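Local coordinates for PH1570-like domain-containing protein (Pyrococcus horikoshii, PDB 2HQ4), which is of unknown function and belongs to the Ph1570 family, with two neighbouring helices packed against part of a long antiparallel sheet, at residues V42-I47 and C65-W70. Numbering follows the deposited sequence.
Sequences VLLAMI and CAKEFW
Leu-44 and Trp-70 carry most of the apolar contact between helices 40-55 and 61-70, a worked example of two antiparallel helices joined purely by van der Waals packing. The axes of the two short segments run at 160° and come no closer than 10.4 Å, with Leu-44 and Ala-66 setting the register. The two side chains slide past each other in opposite directions, so that Leu-44 meets the benzo edge of the indole: Leu-44 CG lies at the edge, in the ring plane, and Leu-44 CD2 sits 3.6 Å from Trp-70 CE3. Trp-70 CG lies anti to the carbonyl carbon, chi1 -78°, and from there the indole extends toward helix 40-55. The outermost part of the ring reaches the other helix, where Leu-43 CB approaches Trp-70 CH2 obliquely at 3.7 Å.

Smaller aliphatic contacts extend the interface. Leu-44 CD2 also touches Ala-66 CB (3.6 Å), and Ile-47 CD1 comes up beside it, 3.9 Å from the same Ala-66 CB; the single methyl of Ala-66 thus meets branches from two successive turns of helix 40-55. Leu-44 CD1 rests 3.7 Å from Lys-67 CG, the Leu-44 and Lys-67 side chains crossing at about a right angle.

The polar ends look elsewhere. Trp-70 NE1 donates a hydrogen bond to Phe-19 O on strand 16-19, anchoring the indole to the sheet, while Lys-67 NZ forms a salt bridge with Glu-64 and a hydrogen bond with Leu-74 O and contributes only methylenes here. Ile-47 and Trp-70 both touch Val-18, and the disulfide from Cys-65 to Cys-12 ties helix 61-70 to strand 10-13.

With no hydrogen bond or salt bridge across it, this largely buried contact depends on shape and hydrophobicity, and the bond from Trp-70 NE1 to Phe-19 O probably helps to set the rotation of the indole.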
# COMPACT_ATOMS: atom_id res chain seq x y z
N VAL A 42 -1.74 3.26 6.09
CA VAL A 42 -0.65 2.39 5.62
C VAL A 42 0.37 3.22 4.82
O VAL A 42 1.59 3.11 5.03
CB VAL A 42 -1.20 1.20 4.74
CG1 VAL A 42 -0.03 0.34 4.22
CG2 VAL A 42 -2.17 0.38 5.56
N LEU A 43 -0.12 4.10 3.95
CA LEU A 43 0.80 4.91 3.16
C LEU A 43 1.61 5.87 4.07
O LEU A 43 2.83 6.06 3.91
CB LEU A 43 0.01 5.63 2.05
CG LEU A 43 -0.07 4.87 0.70
CD1 LEU A 43 -0.54 3.43 0.81
CD2 LEU A 43 -0.96 5.67 -0.19
N LEU A 44 0.93 6.45 5.07
CA LEU A 44 1.61 7.31 6.06
C LEU A 44 2.71 6.58 6.79
O LEU A 44 3.83 7.10 6.97
CB LEU A 44 0.62 7.84 7.12
CG LEU A 44 -0.35 8.88 6.58
CD1 LEU A 44 -1.42 9.24 7.67
CD2 LEU A 44 0.48 10.10 6.23
N ALA A 45 2.42 5.35 7.21
CA ALA A 45 3.43 4.54 7.88
C ALA A 45 4.62 4.24 6.97
O ALA A 45 5.78 4.25 7.41
CB ALA A 45 2.80 3.25 8.41
N MET A 46 4.35 3.96 5.69
CA MET A 46 5.44 3.73 4.72
C MET A 46 6.34 4.97 4.57
O MET A 46 7.56 4.83 4.45
CB MET A 46 4.84 3.36 3.33
CG MET A 46 4.08 1.97 3.27
SD MET A 46 3.12 1.71 1.76
CE MET A 46 4.48 1.51 0.59
N ILE A 47 5.74 6.16 4.53
CA ILE A 47 6.48 7.44 4.40
C ILE A 47 7.36 7.67 5.63
O ILE A 47 8.55 7.98 5.51
CB ILE A 47 5.48 8.64 4.19
CG1 ILE A 47 4.90 8.58 2.78
CG2 ILE A 47 6.19 9.99 4.38
CD1 ILE A 47 3.51 9.42 2.57
N CYS A 65 3.72 16.43 6.92
CA CYS A 65 3.19 17.05 5.72
C CYS A 65 2.04 16.22 5.06
O CYS A 65 0.98 16.75 4.68
CB CYS A 65 4.35 17.29 4.72
SG CYS A 65 3.89 17.89 3.06
N ALA A 66 2.26 14.91 4.95
CA ALA A 66 1.30 14.02 4.30
C ALA A 66 0.05 13.92 5.19
O ALA A 66 -1.08 13.88 4.67
CB ALA A 66 1.93 12.63 4.10
N LYS A 67 0.25 13.89 6.52
CA LYS A 67 -0.89 13.88 7.48
C LYS A 67 -1.77 15.14 7.35
O LYS A 67 -3.01 15.06 7.38
CB LYS A 67 -0.42 13.72 8.92
CG LYS A 67 -0.10 12.28 9.37
CD LYS A 67 0.12 12.18 10.88
CE LYS A 67 1.25 13.07 11.34
NZ LYS A 67 1.55 12.97 12.81
N GLU A 68 -1.12 16.28 7.19
CA GLU A 68 -1.80 17.56 6.98
C GLU A 68 -2.57 17.52 5.65
O GLU A 68 -3.77 17.84 5.60
CB GLU A 68 -0.78 18.72 7.03
CG GLU A 68 -1.31 20.05 7.59
CD GLU A 68 -0.20 21.10 7.80
OE1 GLU A 68 0.87 20.99 7.12
OE2 GLU A 68 -0.39 22.01 8.66
N PHE A 69 -1.91 17.06 4.58
CA PHE A 69 -2.53 16.90 3.27
C PHE A 69 -3.79 16.01 3.30
O PHE A 69 -4.83 16.39 2.73
CB PHE A 69 -1.52 16.36 2.26
CG PHE A 69 -2.09 16.16 0.88
CD1 PHE A 69 -2.48 17.24 0.11
CD2 PHE A 69 -2.26 14.88 0.37
CE1 PHE A 69 -3.02 17.07 -1.17
CE2 PHE A 69 -2.79 14.68 -0.89
CZ PHE A 69 -3.17 15.80 -1.68
N TRP A 70 -3.70 14.86 3.96
CA TRP A 70 -4.81 13.92 4.02
C TRP A 70 -5.79 14.17 5.18
O TRP A 70 -6.81 13.48 5.29
CB TRP A 70 -4.28 12.48 4.11
CG TRP A 70 -3.79 11.93 2.79
CD1 TRP A 70 -4.28 12.19 1.54
CD2 TRP A 70 -2.73 10.99 2.62
NE1 TRP A 70 -3.58 11.48 0.59
CE2 TRP A 70 -2.62 10.73 1.23
CE3 TRP A 70 -1.86 10.35 3.50
CZ2 TRP A 70 -1.68 9.84 0.70
CZ3 TRP A 70 -0.90 9.46 2.96
CH2 TRP A 70 -0.82 9.24 1.57